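Local coordinates for RimK-related lysine biosynthesis protein (Thermococcus kodakarensis, PDB 5K2M) that probably acts as an ATP- and magnesium-dependent ligase of the RimK family, LysX subfamily, in amino-acid biosynthesis, at residues Q162-P168 with F231-K235; P97-A101 with D113-Y117; R89-V94 with K216-F221. All coordinates share one frame; numbering follows the deposited sequence.

Contact 1: residues Q162-P168 with F231-K235; sequences QEFVEKP and FESEK. With ADP (adenosine-5'-diphosphate), chain O.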
loop_
_atom_site.group_PDB
_atom_site.type_symbol
_atom_site.label_atom_id
_atom_site.label_comp_id
_atom_site.label_asym_id
_atom_site.label_seq_id
_atom_site.Cartn_x
_atom_site.Cartn_y
_atom_site.Cartn_z
ATOM N N GLN A 162 -49.885 -21.999 5.388
ATOM C CA GLN A 162 -50.378 -23.325 5.741
ATOM C C GLN A 162 -51.854 -23.428 5.413
ATOM O O GLN A 162 -52.538 -22.420 5.309
ATOM C CB GLN A 162 -50.224 -23.579 7.238
ATOM C CG GLN A 162 -48.799 -23.741 7.726
ATOM C CD GLN A 162 -48.742 -23.890 9.238
ATOM O OE1 GLN A 162 -49.439 -23.191 9.952
ATOM N NE2 GLN A 162 -47.912 -24.797 9.724
ATOM N N GLU A 163 -52.338 -24.650 5.238
ATOM C CA GLU A 163 -53.774 -24.917 5.303
ATOM C C GLU A 163 -54.309 -24.440 6.648
ATOM O O GLU A 163 -53.624 -24.563 7.663
ATOM C CB GLU A 163 -54.057 -26.419 5.158
ATOM C CG GLU A 163 -53.536 -27.268 6.310
ATOM C CD GLU A 163 -53.783 -28.757 6.128
ATOM O OE1 GLU A 163 -54.726 -29.134 5.414
ATOM O OE2 GLU A 163 -53.018 -29.561 6.691
ATOM N N PHE A 164 -55.529 -23.911 6.673
ATOM C CA PHE A 164 -56.166 -23.597 7.953
ATOM C C PHE A 164 -56.594 -24.902 8.611
ATOM O O PHE A 164 -57.378 -25.668 8.050
ATOM C CB PHE A 164 -57.365 -22.677 7.781
ATOM C CG PHE A 164 -58.110 -22.399 9.064
ATOM C CD1 PHE A 164 -57.595 -21.519 10.011
ATOM C CD2 PHE A 164 -59.335 -22.997 9.318
ATOM C CE1 PHE A 164 -58.280 -21.256 11.187
ATOM C CE2 PHE A 164 -60.028 -22.726 10.490
ATOM C CZ PHE A 164 -59.495 -21.866 11.431
ATOM N N VAL A 165 -56.055 -25.162 9.795
ATOM C CA VAL A 165 -56.405 -26.359 10.537
ATOM C C VAL A 165 -57.542 -26.043 11.507
ATOM O O VAL A 165 -57.460 -25.079 12.271
ATOM C CB VAL A 165 -55.187 -26.923 11.283
ATOM C CG1 VAL A 165 -55.581 -28.149 12.087
ATOM C CG2 VAL A 165 -54.071 -27.246 10.298
ATOM N N GLU A 166 -58.601 -26.853 11.461
ATOM C CA GLU A 166 -59.752 -26.688 12.344
ATOM C C GLU A 166 -59.451 -27.390 13.652
ATOM O O GLU A 166 -59.598 -28.601 13.761
ATOM C CB GLU A 166 -61.023 -27.256 11.709
ATOM C CG GLU A 166 -61.462 -26.507 10.457
ATOM C CD GLU A 166 -62.696 -27.105 9.806
ATOM O OE1 GLU A 166 -62.800 -27.031 8.567
ATOM O OE2 GLU A 166 -63.563 -27.658 10.522
ATOM N N LYS A 167 -59.018 -26.611 14.636
ATOM C CA LYS A 167 -58.600 -27.138 15.922
ATOM C C LYS A 167 -59.800 -27.063 16.852
ATOM O O LYS A 167 -60.699 -26.249 16.624
ATOM C CB LYS A 167 -57.452 -26.296 16.508
ATOM C CG LYS A 167 -56.339 -25.936 15.524
ATOM C CD LYS A 167 -55.214 -25.123 16.162
ATOM C CE LYS A 167 -55.657 -23.759 16.712
ATOM N NZ LYS A 167 -56.184 -22.816 15.683
ATOM N N PRO A 168 -59.811 -27.880 17.919
ATOM C CA PRO A 168 -60.940 -27.868 18.859
ATOM C C PRO A 168 -60.825 -26.774 19.931
ATOM O O PRO A 168 -60.755 -27.074 21.114
ATOM C CB PRO A 168 -60.877 -29.268 19.480
ATOM C CG PRO A 168 -59.423 -29.623 19.449
ATOM C CD PRO A 168 -58.826 -28.929 18.248
ATOM N N PHE A 231 -50.884 -29.084 16.827
ATOM C CA PHE A 231 -52.318 -28.945 16.560
ATOM C C PHE A 231 -53.019 -30.293 16.544
ATOM O O PHE A 231 -52.520 -31.250 15.949
ATOM C CB PHE A 231 -52.587 -28.330 15.185
ATOM C CG PHE A 231 -52.004 -26.955 14.968
ATOM C CD1 PHE A 231 -51.569 -26.165 16.018
ATOM C CD2 PHE A 231 -51.932 -26.444 13.673
ATOM C CE1 PHE A 231 -51.068 -24.905 15.787
ATOM C CE2 PHE A 231 -51.426 -25.183 13.433
ATOM C CZ PHE A 231 -50.991 -24.408 14.496
ATOM N N GLU A 232 -54.186 -30.355 17.175
ATOM C CA GLU A 232 -55.108 -31.474 16.983
ATOM C C GLU A 232 -55.964 -31.173 15.763
ATOM O O GLU A 232 -56.466 -30.059 15.620
ATOM C CB GLU A 232 -56.007 -31.669 18.209
ATOM C CG GLU A 232 -55.239 -32.009 19.481
ATOM C CD GLU A 232 -56.001 -31.665 20.744
ATOM O OE1 GLU A 232 -56.146 -30.460 21.055
ATOM O OE2 GLU A 232 -56.450 -32.602 21.431
ATOM N N SER A 233 -56.111 -32.160 14.884
ATOM C CA SER A 233 -56.941 -32.035 13.694
ATOM C C SER A 233 -57.629 -33.359 13.424
ATOM O O SER A 233 -57.265 -34.378 14.012
ATOM C CB SER A 233 -56.086 -31.650 12.487
ATOM O OG SER A 233 -55.329 -32.753 12.034
ATOM N N GLU A 234 -58.598 -33.340 12.511
ATOM C CA GLU A 234 -59.314 -34.551 12.097
ATOM C C GLU A 234 -58.374 -35.644 11.566
ATOM O O GLU A 234 -58.748 -36.808 11.527
ATOM C CB GLU A 234 -60.411 -34.220 11.061
ATOM C CG GLU A 234 -59.907 -33.722 9.705
ATOM C CD GLU A 234 -61.001 -33.093 8.838
ATOM O OE1 GLU A 234 -62.176 -33.508 8.949
ATOM O OE2 GLU A 234 -60.688 -32.181 8.034
ATOM N N LYS A 235 -57.160 -35.265 11.168
ATOM C CA LYS A 235 -56.148 -36.229 10.712
ATOM C C LYS A 235 -55.072 -36.507 11.769
ATOM O O LYS A 235 -53.988 -36.973 11.444
ATOM C CB LYS A 235 -55.512 -35.774 9.384
ATOM C CG LYS A 235 -54.994 -34.342 9.349
ATOM C CD LYS A 235 -54.383 -34.015 7.997
ATOM C CE LYS A 235 -54.169 -32.513 7.834
ATOM N NZ LYS A 235 -53.377 -32.183 6.617
HETATM P PB ADP O . -46.139 -17.806 16.358
HETATM O O1B ADP O . -46.747 -18.395 17.601
HETATM O O2B ADP O . -46.514 -16.364 16.109
HETATM O O3B ADP O . -44.655 -18.018 16.198
HETATM P PA ADP O . -47.715 -19.917 15.156
HETATM O O1A ADP O . -47.410 -20.745 16.389
HETATM O O2A ADP O . -47.557 -20.620 13.847
HETATM O O3A ADP O . -46.851 -18.563 15.117
HETATM O "O5'" ADP O . -49.216 -19.361 15.244
HETATM C "C5'" ADP O . -49.737 -18.821 16.437
HETATM C "C4'" ADP O . -51.055 -19.496 16.776
HETATM O "O4'" ADP O . -51.990 -19.277 15.713
HETATM C "C3'" ADP O . -50.975 -21.002 16.976
HETATM O "O3'" ADP O . -50.678 -21.345 18.338
HETATM C "C2'" ADP O . -52.368 -21.435 16.560
HETATM O "O2'" ADP O . -53.315 -21.275 17.615
HETATM C "C1'" ADP O . -52.748 -20.457 15.475
HETATM N N9 ADP O . -52.399 -21.000 14.155
HETATM C C8 ADP O . -51.234 -20.822 13.497
HETATM N N7 ADP O . -51.225 -21.469 12.319
HETATM C C5 ADP O . -52.414 -22.093 12.223
HETATM C C6 ADP O . -53.077 -22.934 11.228
HETATM N N6 ADP O . -52.446 -23.260 10.079
HETATM N N1 ADP O . -54.322 -23.366 11.511
HETATM C C2 ADP O . -54.957 -23.052 12.649
HETATM N N3 ADP O . -54.422 -22.289 13.602
HETATM C C4 ADP O . -53.180 -21.787 13.440
#
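Lys167 lays its aliphatic chain obliquely over one face of the Phe231 ring, a CH-pi contact in which CD comes 3.8 Å from CD1 of the ring and does not sit over the ring centre. Two successive bends, chi3 -62° and chi4 -63°, then carry the ammonium group to the adenine, where Lys167 NZ donates to ADP N3 over 2.8 Å and also to Trp192 O; its cation-pi attraction to Phe231 is weak at best. The far end of the phenyl group meets the base itself, Phe231 CE2 lying 3.5 Å from ADP C5. Val165 slants across the same ring with CB and CG2, while its CG1 packs 3.6 Å from Ser233 CB.

Gln162, Glu163 and Val165 read the polar rim of the adenine. The nearly straight bond from Val165 N to ADP N1 is 3.0 Å long, and ADP N6 is shared between Glu163 O and Gln162 OE1. That amide is fixed in rotation because its oxygen also accepts from Lys122 NZ and its NE2 donates to Asn240.

Farther out, Glu163 and Lys235 approach from opposite directions, and Lys235 NZ takes the syn lone pair of Glu163 OE2 at 2.6 Å; the backbone N of Glu98 binds the same oxygen. Pro168 passes across Glu232 at about a right angle, CG 3.7 Å from OE1, while that carboxylate pairs with Arg170. The inner part of the contact forms one wall of the adenine pocket of an ATP-grasp fold, with the nucleotide held between two antiparallel sheets and the adenine edge paired with the backbone of 163-165, where the chain leaves strand 159-163.

Contact 2: residues P97-A101 with D113-Y117; sequences PEWKA and DSLGY
Ser114, in the last turn of helix 111-115, meets Lys100 of the neighbouring strand. Its hydroxyl is the acceptor: Lys100 NZ donates to Ser114 OG over 3.1 Å. The lysine gets there by bending at chi2 (78°) and running straight beyond, so that its chain passes alongside the serine, with CD 3.6 Å from Ser114 OG on the way. The ammonium group has a second and stronger hold, a hydrogen bond to the carbonyl oxygen of Pro38 of the second subunit, and the serine therefore shares a group that also reaches across the subunit interface.

Leu115 comes next and buries more against segment 97-101 than its neighbours do. Its two methyls divide the work. CD2 presses on the root of Lys100, 3.5 Å from CB, whereas CD1 turns to Glu98 and crosses it obliquely, 3.9 Å from CG. CD1 also comes within 4.2 Å of Trp99 O, so the leucine spans three consecutive residues. Its torsions (chi1 -99°, chi2 22°) are non-standard for leucine and should be taken as uncertain. Beyond the segments it touches Phe161 of strand 159-163, the partner of strand 99-102 in the sheet. Trp99 points its side chain the other way, onto helix 83-90.

At Gly116 the backbone leaves helical geometry with positive phi, and the helix is over.

The contact thus joins one leucine's methyls, laid on the aliphatic parts of charged residues, to one hydrogen bond, to Ser114 OG, from an ammonium group that also donates to Pro38 O of the second subunit; both acceptors are neutral. It implies a modest surface attachment, held mainly by apolar packing, in which the lysine's charge is met by dipoles and shared with the second subunit.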
loop_
_atom_site.group_PDB
_atom_site.type_symbol
_atom_site.label_atom_id
_atom_site.label_comp_id
_atom_site.label_asym_id
_atom_site.label_seq_id
_atom_site.Cartn_x
_atom_site.Cartn_y
_atom_site.Cartn_z
ATOM N N PRO A 97 -48.841 -29.457 9.282
ATOM C CA PRO A 97 -49.870 -29.001 8.368
ATOM C C PRO A 97 -49.313 -28.859 6.957
ATOM O O PRO A 97 -48.119 -28.599 6.776
ATOM C CB PRO A 97 -50.259 -27.626 8.915
ATOM C CG PRO A 97 -49.783 -27.616 10.327
ATOM C CD PRO A 97 -48.541 -28.453 10.311
ATOM N N GLU A 98 -50.176 -29.059 5.976
ATOM C CA GLU A 98 -49.862 -28.746 4.587
ATOM C C GLU A 98 -49.366 -27.322 4.490
ATOM O O GLU A 98 -49.990 -26.422 5.040
ATOM C CB GLU A 98 -51.102 -28.858 3.721
ATOM C CG GLU A 98 -50.857 -29.595 2.433
ATOM C CD GLU A 98 -51.179 -31.056 2.593
ATOM O OE1 GLU A 98 -50.232 -31.843 2.832
ATOM O OE2 GLU A 98 -52.386 -31.394 2.518
ATOM N N TRP A 99 -48.268 -27.119 3.767
ATOM C CA TRP A 99 -47.662 -25.807 3.657
ATOM C C TRP A 99 -47.204 -25.514 2.243
ATOM O O TRP A 99 -47.029 -26.412 1.417
ATOM C CB TRP A 99 -46.472 -25.685 4.616
ATOM C CG TRP A 99 -45.379 -26.620 4.273
ATOM C CD1 TRP A 99 -45.291 -27.939 4.611
ATOM C CD2 TRP A 99 -44.226 -26.323 3.493
ATOM N NE1 TRP A 99 -44.144 -28.487 4.087
ATOM C CE2 TRP A 99 -43.470 -27.514 3.396
ATOM C CE3 TRP A 99 -43.757 -25.166 2.856
ATOM C CZ2 TRP A 99 -42.265 -27.578 2.703
ATOM C CZ3 TRP A 99 -42.568 -25.230 2.167
ATOM C CH2 TRP A 99 -41.827 -26.429 2.100
ATOM N N LYS A 100 -46.988 -24.231 1.984
ATOM C CA LYS A 100 -46.533 -23.783 0.684
ATOM C C LYS A 100 -45.708 -22.509 0.875
ATOM O O LYS A 100 -46.004 -21.701 1.759
ATOM C CB LYS A 100 -47.744 -23.541 -0.211
ATOM C CG LYS A 100 -47.487 -23.728 -1.696
ATOM C CD LYS A 100 -47.459 -25.189 -2.116
ATOM C CE LYS A 100 -47.024 -25.283 -3.569
ATOM N NZ LYS A 100 -47.004 -26.684 -4.060
ATOM N N ALA A 101 -44.648 -22.363 0.088
ATOM C CA ALA A 101 -43.819 -21.178 0.141
ATOM C C ALA A 101 -43.603 -20.598 -1.256
ATOM O O ALA A 101 -43.361 -21.332 -2.235
ATOM C CB ALA A 101 -42.482 -21.486 0.809
ATOM N N ASP A 113 -54.008 -22.731 -5.215
ATOM C CA ASP A 113 -54.055 -23.842 -6.166
ATOM C C ASP A 113 -53.755 -25.199 -5.479
ATOM O O ASP A 113 -54.369 -26.211 -5.808
ATOM C CB ASP A 113 -53.050 -23.614 -7.322
ATOM C CG ASP A 113 -53.208 -22.236 -8.022
ATOM O OD1 ASP A 113 -54.113 -21.455 -7.652
ATOM O OD2 ASP A 113 -52.415 -21.940 -8.957
ATOM N N SER A 114 -52.799 -25.201 -4.547
ATOM C CA SER A 114 -52.422 -26.394 -3.763
ATOM C C SER A 114 -53.235 -26.516 -2.485
ATOM O O SER A 114 -53.704 -27.591 -2.144
ATOM C CB SER A 114 -50.944 -26.316 -3.327
ATOM O OG SER A 114 -50.049 -26.199 -4.424
ATOM N N LEU A 115 -53.366 -25.411 -1.761
ATOM C CA LEU A 115 -53.826 -25.449 -0.383
ATOM C C LEU A 115 -55.326 -25.252 -0.254
ATOM O O LEU A 115 -55.922 -25.633 0.754
ATOM C CB LEU A 115 -53.109 -24.361 0.415
ATOM C CG LEU A 115 -51.889 -24.705 1.282
ATOM C CD1 LEU A 115 -51.165 -25.980 0.903
ATOM C CD2 LEU A 115 -50.937 -23.527 1.333
ATOM N N GLY A 116 -55.944 -24.645 -1.259
ATOM C CA GLY A 116 -57.344 -24.254 -1.145
ATOM C C GLY A 116 -57.532 -23.191 -0.075
ATOM O O GLY A 116 -56.566 -22.706 0.521
ATOM N N TYR A 117 -58.780 -22.833 0.167
ATOM C CA TYR A 117 -59.117 -21.811 1.138
ATOM C C TYR A 117 -59.962 -22.486 2.178
ATOM O O TYR A 117 -60.691 -23.394 1.854
ATOM C CB TYR A 117 -59.950 -20.698 0.505
ATOM C CG TYR A 117 -59.226 -19.805 -0.484
ATOM C CD1 TYR A 117 -58.334 -18.819 -0.051
ATOM C CD2 TYR A 117 -59.471 -19.917 -1.859
ATOM C CE1 TYR A 117 -57.689 -17.981 -0.962
ATOM C CE2 TYR A 117 -58.834 -19.095 -2.769
ATOM C CZ TYR A 117 -57.953 -18.124 -2.327
ATOM O OH TYR A 117 -57.338 -17.319 -3.256
#

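Contact 3: residues R89-V94 with K216-F221; sequences RLAGKV and KAWEAF
Leu90 CD2 packs on Phe221, Ala217 and Ala220, with Ala220 at the centre of the apolar contact. Leucine and phenyl ring slant across each other, Leu90 CD2 lying 3.9 Å from Phe221 CE2, and that same methyl is 4.0 Å from Ala217 CB and equally close to Ala220 CB. Setting CG anti to the carbonyl carbon (chi1 -68°) brings the leucine's end round to the other helix although its CB does not point there. Ala220 points its methyl toward the other segment, with CB 3.7 Å from Arg89 O. Farther along, Val94 and Lys216 run antiparallel alongside each other, Val94 CG1 reaching Lys216 CB at 3.7 Å.

What meets here are the C-terminal ends of two helices of the ATP-grasp domain, 83-90 and 208-219. Strand 236-243 packs against both: Leu90 and Val94 lie on its Val239, Phe221 on its Val242. After helix 83-90 the chain reverses in a type II beta turn over residues 90-93, with Gly92 at the positive-phi corner. Leu90 O accepts from both Lys93 N and Val94 N; both bonds hold the turn, after which Val94 faces the second helix.

The aliphatic part of Arg89 makes van der Waals contacts: CG passes 3.3 Å from Ala220 O, and CB lies 4.1 Å from Phe221 CE1. The polar interactions lead outward from the two segments. Arg89 NE makes a salt bridge with Glu79 OE1, while Phe221 O accepts from Arg75.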
loop_
_atom_site.group_PDB
_atom_site.type_symbol
_atom_site.label_atom_id
_atom_site.label_comp_id
_atom_site.label_asym_id
_atom_site.label_seq_id
_atom_site.Cartn_x
_atom_site.Cartn_y
_atom_site.Cartn_z
ATOM N N ARG A 89 -36.930 -28.887 8.188
ATOM C CA ARG A 89 -36.283 -29.917 8.993
ATOM C C ARG A 89 -37.292 -30.900 9.603
ATOM O O ARG A 89 -36.969 -32.062 9.800
ATOM C CB ARG A 89 -35.379 -29.289 10.053
ATOM C CG ARG A 89 -34.176 -30.163 10.352
ATOM C CD ARG A 89 -32.972 -29.379 10.826
ATOM N NE ARG A 89 -32.349 -28.580 9.770
ATOM C CZ ARG A 89 -31.507 -29.043 8.845
ATOM N NH1 ARG A 89 -31.183 -30.331 8.788
ATOM N NH2 ARG A 89 -30.989 -28.206 7.955
ATOM N N LEU A 90 -38.512 -30.438 9.884
ATOM C CA LEU A 90 -39.576 -31.312 10.394
ATOM C C LEU A 90 -40.176 -32.246 9.328
ATOM O O LEU A 90 -40.655 -33.330 9.653
ATOM C CB LEU A 90 -40.702 -30.489 11.021
ATOM C CG LEU A 90 -40.331 -29.756 12.307
ATOM C CD1 LEU A 90 -41.321 -28.642 12.617
ATOM C CD2 LEU A 90 -40.200 -30.733 13.467
ATOM N N ALA A 91 -40.137 -31.832 8.064
ATOM C CA ALA A 91 -40.829 -32.547 6.994
ATOM C C ALA A 91 -40.237 -33.922 6.769
ATOM O O ALA A 91 -39.028 -34.083 6.716
ATOM C CB ALA A 91 -40.784 -31.740 5.708
ATOM N N GLY A 92 -41.096 -34.926 6.660
ATOM C CA GLY A 92 -40.637 -36.304 6.551
ATOM C C GLY A 92 -40.349 -36.977 7.889
ATOM O O GLY A 92 -40.296 -38.203 7.944
ATOM N N LYS A 93 -40.170 -36.192 8.960
ATOM C CA LYS A 93 -39.849 -36.726 10.290
ATOM C C LYS A 93 -41.084 -36.850 11.174
ATOM O O LYS A 93 -41.223 -37.811 11.917
ATOM C CB LYS A 93 -38.856 -35.813 11.002
ATOM C CG LYS A 93 -37.550 -35.589 10.261
ATOM C CD LYS A 93 -36.670 -36.822 10.289
ATOM C CE LYS A 93 -35.230 -36.445 10.594
ATOM N NZ LYS A 93 -34.636 -35.614 9.516
ATOM N N VAL A 94 -41.937 -35.834 11.127
ATOM C CA VAL A 94 -43.186 -35.805 11.866
ATOM C C VAL A 94 -44.268 -35.200 10.976
ATOM O O VAL A 94 -43.957 -34.498 10.016
ATOM C CB VAL A 94 -43.052 -34.979 13.160
ATOM C CG1 VAL A 94 -42.047 -35.635 14.094
ATOM C CG2 VAL A 94 -42.625 -33.549 12.864
ATOM N N LYS A 216 -39.948 -36.623 19.017
ATOM C CA LYS A 216 -39.583 -36.814 17.608
ATOM C C LYS A 216 -39.351 -35.485 16.895
ATOM O O LYS A 216 -38.429 -35.363 16.097
ATOM C CB LYS A 216 -40.653 -37.621 16.863
ATOM C CG LYS A 216 -40.521 -39.133 17.001
ATOM C CD LYS A 216 -41.775 -39.820 16.476
ATOM C CE LYS A 216 -41.579 -41.313 16.245
ATOM N NZ LYS A 216 -40.919 -41.575 14.931
ATOM N N ALA A 217 -40.191 -34.494 17.183
ATOM C CA ALA A 217 -40.000 -33.155 16.636
ATOM C C ALA A 217 -38.658 -32.585 17.088
ATOM O O ALA A 217 -37.927 -31.997 16.293
ATOM C CB ALA A 217 -41.132 -32.237 17.065
ATOM N N TRP A 218 -38.338 -32.756 18.368
ATOM C CA TRP A 218 -37.051 -32.311 18.896
ATOM C C TRP A 218 -35.875 -33.018 18.213
ATOM O O TRP A 218 -34.839 -32.397 17.968
ATOM C CB TRP A 218 -36.986 -32.541 20.410
ATOM C CG TRP A 218 -35.683 -32.116 21.029
ATOM C CD1 TRP A 218 -35.437 -30.950 21.667
ATOM C CD2 TRP A 218 -34.456 -32.858 21.062
ATOM N NE1 TRP A 218 -34.140 -30.911 22.101
ATOM C CE2 TRP A 218 -33.508 -32.063 21.725
ATOM C CE3 TRP A 218 -34.065 -34.115 20.586
ATOM C CZ2 TRP A 218 -32.187 -32.484 21.940
ATOM C CZ3 TRP A 218 -32.753 -34.531 20.799
ATOM C CH2 TRP A 218 -31.834 -33.715 21.474
ATOM N N GLU A 219 -36.038 -34.319 17.932
ATOM C CA GLU A 219 -34.994 -35.140 17.293
ATOM C C GLU A 219 -34.732 -34.733 15.839
ATOM O O GLU A 219 -33.638 -34.938 15.325
ATOM C CB GLU A 219 -35.324 -36.647 17.409
ATOM C CG GLU A 219 -35.060 -37.164 18.820
ATOM C CD GLU A 219 -35.574 -38.564 19.126
ATOM O OE1 GLU A 219 -36.340 -39.159 18.335
ATOM O OE2 GLU A 219 -35.209 -39.065 20.208
ATOM N N ALA A 220 -35.722 -34.133 15.192
ATOM C CA ALA A 220 -35.490 -33.487 13.901
ATOM C C ALA A 220 -34.381 -32.424 13.957
ATOM O O ALA A 220 -33.699 -32.195 12.966
ATOM C CB ALA A 220 -36.775 -32.861 13.380
ATOM N N PHE A 221 -34.223 -31.775 15.113
ATOM C CA PHE A 221 -33.191 -30.776 15.330
ATOM C C PHE A 221 -31.954 -31.341 16.030
ATOM O O PHE A 221 -30.832 -30.988 15.668
ATOM C CB PHE A 221 -33.791 -29.574 16.083
ATOM C CG PHE A 221 -34.827 -28.856 15.269
ATOM C CD1 PHE A 221 -34.452 -27.874 14.363
ATOM C CD2 PHE A 221 -36.159 -29.245 15.321
ATOM C CE1 PHE A 221 -35.391 -27.250 13.557
ATOM C CE2 PHE A 221 -37.102 -28.624 14.523
ATOM C CZ PHE A 221 -36.716 -27.615 13.644
#

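Overall arrangement
From the N terminus, the chain leaves the parallel sheet and reaches 89-94, which opens contact 3. Almost at once contact 2 closes a short loop, bringing helix 111-115 back onto strand 99-102, well within the long loop that contact 3 will complete. Segment 162-168 then opens contact 1 before 216-221 closes contact 3, and 231-235 closes contact 1 last, so contacts 1 and 3 cross. Contacts 1 and 2 touch directly through neighbouring strands 159-163 and 99-102, where Glu163 N probably donates to Glu98 O. Contact 1 joins the two antiparallel sheets at the nucleotide; contact 3, about 19 Å away between centres, ties helix 83-90 to helix 208-219.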